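Local atomic coordinates of alkylhydroperoxidase AhpD core: uncharacterized peroxidase-related protein (Ralstonia eutropha, PDB entry 2PRR), a protein that is uncharacterised but belongs to the AhpD-like carboxymuconolactone decarboxylase family and is probably an oxidoreductase related to alkylhydroperoxidases. Residues 29-32 with 38-41; 77-82 with 110-115. One frame throughout, in Å; residues are numbered along the deposited sequence.

Contact 1 and contact 2 lie on opposite sides of the chain's centre, with their own centres about 24 Å apart and nearest atoms about 10 Å apart. They share no helix. Contact 1, local in sequence, spans the short connection between helices 22-35 and 40-45 and is partly buried; contact 2 joins helices 71-84 and 107-114, with three of its four touching residues buried. Neither has a hydrogen bond across it, and the areas buried are similar, 174 and 180 Å². The chemistry differs in detail: contact 1 mixes valine and proline with a glutamine side chain including its amide, whereas contact 2 uses valine and alanine side chains, with one backbone nitrogen.

Contact 1: residues 29-32 with 38-41; sequences LEVQ and VPNV
Val31 lays its CG2 methyl against the pyrrolidine ring of Pro39, 3.7 Å from Pro39 CD and 4.1 Å from Pro39 CG. The methyl that does this lies anti to the backbone N of Val31 (chi1 of CG1 63°), an orientation that turns it to the ring's CG-CD side. The other methyl is farther from its partner: Val31 CG1 stands 4.5 Å from Val38 CG1, a looser touch that brings the second valine in.

Next along the helix, Gln32 meets Val38 at about a right angle. Val38 CG2 comes within 3.7 Å of Gln32 CB and 4.0 Å of Gln32 CD, so the methyl lies across the glutamine chain, touching it at CB and again at the amide carbon. The reach follows from the extended glutamine, whose CG is anti to the backbone N (chi1 175°) and whose chain runs on straight beyond it. Through Gln32 CD and NE2 the amide rests on the Val38 CG2 methyl by van der Waals contact alone, and 29-32 makes no hydrogen bond to 38-41.

The backbone polar groups on either side of Pro39 are paired by the Asn184 side chain: its ND2 donates to Val38 O and its OD1 accepts from Asn40 N, so one amide spans the proline. Phe42 and Leu43 of helix 40-45 extend the apolar surface, touching Val31 and Val38. The residues leading into helix 40-45 pack against helix 22-35, as the 5.0 Å between Gln32 CA and Val38 CA shows; this is the short connection between two consecutive helices of an all-helical fold, packed on the last part of the first.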
ATOM      1  N   LEU D  29     -15.101  21.330 -34.395  1.00 47.20           N
ATOM      2  CA  LEU D  29     -15.842  20.983 -35.616  1.00 46.56           C
ATOM      3  C   LEU D  29     -15.132  19.930 -36.468  1.00 45.84           C
ATOM      4  O   LEU D  29     -15.783  19.071 -37.071  1.00 45.39           O
ATOM      5  CB  LEU D  29     -16.130  22.244 -36.417  1.00 48.73           C
ATOM      6  CG  LEU D  29     -17.289  23.044 -35.826  1.00 50.16           C
ATOM      7  CD1 LEU D  29     -17.251  24.475 -36.309  1.00 55.01           C
ATOM      8  CD2 LEU D  29     -18.643  22.389 -36.161  1.00 54.09           C
ATOM      9  N   GLU D  30     -13.802  20.005 -36.502  1.00 46.63           N
ATOM     10  CA  GLU D  30     -12.976  19.059 -37.261  1.00 48.05           C
ATOM     11  C   GLU D  30     -13.122  17.638 -36.693  1.00 49.07           C
ATOM     12  O   GLU D  30     -13.200  16.666 -37.454  1.00 47.94           O
ATOM     13  CB  GLU D  30     -11.505  19.517 -37.267  1.00 48.47           C
ATOM     14  CG  GLU D  30     -10.566  18.718 -38.195  1.00 51.10           C
ATOM     15  N   VAL D  31     -13.163  17.531 -35.355  1.00 50.43           N
ATOM     16  CA  VAL D  31     -13.368  16.235 -34.675  1.00 50.49           C
ATOM     17  C   VAL D  31     -14.805  15.772 -34.808  1.00 49.97           C
ATOM     18  O   VAL D  31     -15.049  14.574 -34.898  1.00 50.83           O
ATOM     19  CB  VAL D  31     -12.960  16.218 -33.149  1.00 52.18           C
ATOM     20  CG1 VAL D  31     -13.784  17.171 -32.303  1.00 53.69           C
ATOM     21  CG2 VAL D  31     -13.088  14.807 -32.570  1.00 52.79           C
ATOM     22  N   GLN D  32     -15.754  16.704 -34.794  1.00 49.80           N
ATOM     23  CA  GLN D  32     -17.141  16.326 -34.978  1.00 50.93           C
ATOM     24  C   GLN D  32     -17.365  15.830 -36.394  1.00 51.95           C
ATOM     25  O   GLN D  32     -17.862  14.715 -36.606  1.00 52.00           O
ATOM     26  CB  GLN D  32     -18.097  17.484 -34.716  1.00 51.15           C
ATOM     27  CG  GLN D  32     -19.523  17.065 -35.036  1.00 54.11           C
ATOM     28  CD  GLN D  32     -20.546  17.953 -34.419  1.00 59.43           C
ATOM     29  OE1 GLN D  32     -20.594  19.165 -34.689  1.00 58.24           O
ATOM     30  NE2 GLN D  32     -21.411  17.351 -33.602  1.00 56.58           N
ATOM     31  N   VAL D  38     -18.958  15.040 -30.642  1.00 40.73           N
ATOM     32  CA  VAL D  38     -17.821  15.682 -30.036  1.00 40.29           C
ATOM     33  C   VAL D  38     -17.503  14.986 -28.733  1.00 37.63           C
ATOM     34  O   VAL D  38     -18.302  15.051 -27.794  1.00 36.86           O
ATOM     35  CB  VAL D  38     -18.064  17.180 -29.755  1.00 40.47           C
ATOM     36  CG1 VAL D  38     -16.814  17.792 -29.054  1.00 42.28           C
ATOM     37  CG2 VAL D  38     -18.379  17.933 -31.068  1.00 39.45           C
ATOM     38  N   PRO D  39     -16.356  14.290 -28.683  1.00 36.65           N
ATOM     39  CA  PRO D  39     -15.920  13.701 -27.427  1.00 35.78           C
ATOM     40  C   PRO D  39     -15.980  14.756 -26.349  1.00 34.88           C
ATOM     41  O   PRO D  39     -15.624  15.903 -26.576  1.00 34.08           O
ATOM     42  CB  PRO D  39     -14.487  13.304 -27.713  1.00 35.42           C
ATOM     43  CG  PRO D  39     -14.508  12.982 -29.169  1.00 37.99           C
ATOM     44  CD  PRO D  39     -15.437  13.962 -29.781  1.00 35.27           C
ATOM     45  N   ASN D  40     -16.421  14.368 -25.165  1.00 35.89           N
ATOM     46  CA  ASN D  40     -16.639  15.337 -24.098  1.00 34.28           C
ATOM     47  C   ASN D  40     -15.403  16.030 -23.554  1.00 32.86           C
ATOM     48  O   ASN D  40     -15.519  17.090 -22.955  1.00 33.89           O
ATOM     49  CB  ASN D  40     -17.510  14.713 -22.993  1.00 33.43           C
ATOM     50  CG  ASN D  40     -18.933  14.415 -23.480  1.00 34.67           C
ATOM     51  OD1 ASN D  40     -19.439  15.053 -24.434  1.00 30.46           O
ATOM     52  ND2 ASN D  40     -19.577  13.430 -22.851  1.00 23.05           N
ATOM     53  N   VAL D  41     -14.223  15.485 -23.803  1.00 33.87           N
ATOM     54  CA  VAL D  41     -12.982  16.103 -23.309  1.00 34.05           C
ATOM     55  C   VAL D  41     -12.830  17.510 -23.936  1.00 34.35           C
ATOM     56  O   VAL D  41     -12.368  18.436 -23.267  1.00 33.13           O
ATOM     57  CB  VAL D  41     -11.718  15.206 -23.616  1.00 34.89           C
ATOM     58  CG1 VAL D  41     -11.483  15.063 -25.142  1.00 31.84           C
ATOM     59  CG2 VAL D  41     -10.434  15.730 -22.913  1.00 33.43           C
TER

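Contact 2: residues 77-82 with 110-115; sequences IVVATS and QVAVNY
A close helix-helix interface within the all-helical AhpD-like fold joins helix 71-84 to helix 107-114. The short segments run nearly side by side, with a signed crossing angle of -28° and an axis separation of 7.9 Å. Small residues at the nearest approach are consistent with this closeness: the CA atoms of Ala80 and Ala112 are 5.4 Å apart, and each alanine CB meets a valine of the other helix.

The two valines pack together one residue before the alanines. Val111 CG1 settles against the backbone and the small side chain of the facing helix, 3.8 Å from Ala80 N and 4.0 Å from Ala80 CB. The same methyl also lies 3.9 Å from Val79 CG1, where the two valines cross at about a right angle. In return, Val79 CG1 is shared between Val111 and Ala112, with Ala112 CB at 3.9 Å. Each valine puts this methyl anti to its own backbone N, and in Val111 (chi1 164°) that position takes CG1 to Ala80. No polar atom pairs across the interface. Inside helix 71-84, Thr81 OG1 turns back to Ile77 O at 2.7 Å, while Thr81 N reaches that oxygen from the opposite face of its carbonyl plane, so the hydroxyl is satisfied without leaving its helix.

Leu132 of helix 122-137 touches Ala80, and Leu98 of helix 88-102 touches Val79. Just past the pair, Val113 O accepts a hydrogen bond from Gln86 NE2 of a second subunit, whose Cys87 packs on Val113. A triethylene glycol molecule, probably from crystallisation, lies about 4 Å from the Ala112 side chain. Such close packing of near-parallel helices through small residues belongs here to the helical core, beside a subunit interface of the hexameric assembly.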
ATOM      1  N   ILE D  77      -1.169   1.953 -24.185  1.00 31.55           N
ATOM      2  CA  ILE D  77      -0.522   2.582 -23.038  1.00 29.72           C
ATOM      3  C   ILE D  77      -1.526   3.426 -22.238  1.00 30.16           C
ATOM      4  O   ILE D  77      -1.536   3.408 -20.996  1.00 29.39           O
ATOM      5  CB  ILE D  77       0.692   3.435 -23.457  1.00 30.54           C
ATOM      6  CG1 ILE D  77       1.755   2.542 -24.122  1.00 30.37           C
ATOM      7  CG2 ILE D  77       1.309   4.155 -22.207  1.00 32.55           C
ATOM      8  CD1 ILE D  77       2.970   3.244 -24.687  1.00 27.58           C
ATOM      9  N   VAL D  78      -2.390   4.142 -22.936  1.00 28.86           N
ATOM     10  CA  VAL D  78      -3.371   4.984 -22.262  1.00 29.21           C
ATOM     11  C   VAL D  78      -4.362   4.170 -21.474  1.00 28.87           C
ATOM     12  O   VAL D  78      -4.744   4.542 -20.332  1.00 30.24           O
ATOM     13  CB  VAL D  78      -4.197   5.843 -23.240  1.00 29.63           C
ATOM     14  CG1 VAL D  78      -5.197   6.715 -22.447  1.00 31.03           C
ATOM     15  CG2 VAL D  78      -3.280   6.676 -24.115  1.00 25.59           C
ATOM     16  N   VAL D  79      -4.775   3.053 -22.053  1.00 26.85           N
ATOM     17  CA  VAL D  79      -5.776   2.248 -21.402  1.00 26.02           C
ATOM     18  C   VAL D  79      -5.241   1.602 -20.081  1.00 25.65           C
ATOM     19  O   VAL D  79      -5.975   1.593 -19.103  1.00 21.41           O
ATOM     20  CB  VAL D  79      -6.404   1.197 -22.357  1.00 27.06           C
ATOM     21  CG1 VAL D  79      -7.460   0.415 -21.652  1.00 25.30           C
ATOM     22  CG2 VAL D  79      -7.047   1.884 -23.617  1.00 24.23           C
ATOM     23  N   ALA D  80      -4.008   1.093 -20.075  1.00 24.00           N
ATOM     24  CA  ALA D  80      -3.474   0.418 -18.874  1.00 27.43           C
ATOM     25  C   ALA D  80      -3.179   1.385 -17.754  1.00 26.41           C
ATOM     26  O   ALA D  80      -3.403   1.075 -16.591  1.00 30.06           O
ATOM     27  CB  ALA D  80      -2.234  -0.416 -19.206  1.00 24.16           C
ATOM     28  N   THR D  81      -2.652   2.552 -18.109  1.00 27.32           N
ATOM     29  CA  THR D  81      -2.286   3.583 -17.143  1.00 26.83           C
ATOM     30  C   THR D  81      -3.520   4.251 -16.549  1.00 26.92           C
ATOM     31  O   THR D  81      -3.584   4.475 -15.318  1.00 23.84           O
ATOM     32  CB  THR D  81      -1.275   4.581 -17.749  1.00 28.97           C
ATOM     33  OG1 THR D  81      -1.791   5.218 -18.952  1.00 24.81           O
ATOM     34  CG2 THR D  81       0.020   3.831 -18.062  1.00 28.58           C
ATOM     35  N   SER D  82      -4.519   4.464 -17.401  1.00 22.53           N
ATOM     36  CA  SER D  82      -5.820   5.032 -17.038  1.00 22.58           C
ATOM     37  C   SER D  82      -6.619   4.097 -16.179  1.00 23.32           C
ATOM     38  O   SER D  82      -7.369   4.519 -15.289  1.00 25.84           O
ATOM     39  CB  SER D  82      -6.641   5.296 -18.292  1.00 18.08           C
ATOM     40  OG  SER D  82      -5.872   6.014 -19.234  1.00 19.77           O
ATOM     41  N   GLN D 110      -9.262  -6.344 -21.853  1.00 30.15           N
ATOM     42  CA  GLN D 110      -8.212  -7.151 -21.222  1.00 30.68           C
ATOM     43  C   GLN D 110      -7.119  -6.290 -20.604  1.00 29.93           C
ATOM     44  O   GLN D 110      -6.580  -6.545 -19.509  1.00 30.52           O
ATOM     45  CB  GLN D 110      -7.566  -8.054 -22.277  1.00 30.33           C
ATOM     46  CG  GLN D 110      -8.503  -9.105 -22.890  1.00 32.01           C
ATOM     47  CD  GLN D 110      -7.962  -9.740 -24.165  1.00 31.04           C
ATOM     48  OE1 GLN D 110      -6.848  -9.448 -24.593  1.00 39.67           O
ATOM     49  NE2 GLN D 110      -8.768 -10.611 -24.786  1.00 30.82           N
ATOM     50  N   VAL D 111      -6.769  -5.278 -21.368  1.00 30.89           N
ATOM     51  CA  VAL D 111      -5.777  -4.310 -20.980  1.00 30.51           C
ATOM     52  C   VAL D 111      -6.282  -3.449 -19.818  1.00 28.74           C
ATOM     53  O   VAL D 111      -5.507  -3.077 -18.952  1.00 26.61           O
ATOM     54  CB  VAL D 111      -5.342  -3.488 -22.240  1.00 28.43           C
ATOM     55  CG1 VAL D 111      -4.610  -2.226 -21.876  1.00 29.21           C
ATOM     56  CG2 VAL D 111      -4.452  -4.369 -23.176  1.00 25.80           C
ATOM     57  N   ALA D 112      -7.574  -3.135 -19.806  1.00 28.52           N
ATOM     58  CA  ALA D 112      -8.144  -2.344 -18.736  1.00 27.55           C
ATOM     59  C   ALA D 112      -8.245  -3.151 -17.427  1.00 29.30           C
ATOM     60  O   ALA D 112      -7.991  -2.604 -16.364  1.00 28.67           O
ATOM     61  CB  ALA D 112      -9.460  -1.814 -19.119  1.00 25.98           C
ATOM     62  N   VAL D 113      -8.526  -4.445 -17.513  1.00 28.39           N
ATOM     63  CA  VAL D 113      -8.723  -5.273 -16.310  1.00 28.70           C
ATOM     64  C   VAL D 113      -7.409  -5.831 -15.768  1.00 29.55           C
ATOM     65  O   VAL D 113      -7.100  -5.677 -14.586  1.00 31.93           O
ATOM     66  CB  VAL D 113      -9.770  -6.378 -16.596  1.00 29.06           C
ATOM     67  CG1 VAL D 113     -10.186  -7.033 -15.348  1.00 18.34           C
ATOM     68  CG2 VAL D 113     -11.062  -5.769 -17.266  1.00 15.25           C
ATOM     69  N   ASN D 114      -6.617  -6.451 -16.634  1.00 29.24           N
ATOM     70  CA  ASN D 114      -5.328  -7.001 -16.231  1.00 29.56           C
ATOM     71  C   ASN D 114      -4.479  -7.328 -17.447  1.00 30.77           C
ATOM     72  O   ASN D 114      -4.442  -8.484 -17.846  1.00 30.29           O
ATOM     73  CB  ASN D 114      -5.530  -8.258 -15.355  1.00 30.05           C
ATOM     74  CG  ASN D 114      -4.240  -8.968 -15.038  1.00 16.14           C
ATOM     75  OD1 ASN D 114      -3.164  -8.353 -15.004  1.00 27.46           O
ATOM     76  ND2 ASN D 114      -4.335 -10.279 -14.775  1.00 28.13           N
ATOM     77  N   TYR D 115      -3.797  -6.306 -17.995  1.00 31.55           N
ATOM     78  CA  TYR D 115      -2.938  -6.396 -19.213  1.00 28.78           C
ATOM     79  C   TYR D 115      -1.982  -7.584 -19.214  1.00 29.81           C
ATOM     80  O   TYR D 115      -1.529  -7.993 -20.275  1.00 28.01           O
ATOM     81  CB  TYR D 115      -2.114  -5.092 -19.438  1.00 29.32           C
ATOM     82  CG  TYR D 115      -0.834  -4.957 -18.577  1.00 29.09           C
ATOM     83  CD1 TYR D 115      -0.866  -4.372 -17.314  1.00 29.14           C
ATOM     84  CD2 TYR D 115       0.407  -5.421 -19.042  1.00 29.69           C
ATOM     85  CE1 TYR D 115       0.295  -4.260 -16.543  1.00 27.94           C
ATOM     86  CE2 TYR D 115       1.569  -5.317 -18.269  1.00 22.48           C
ATOM     87  CZ  TYR D 115       1.501  -4.748 -17.020  1.00 23.40           C
ATOM     88  OH  TYR D 115       2.647  -4.646 -16.245  1.00 20.88           O
TER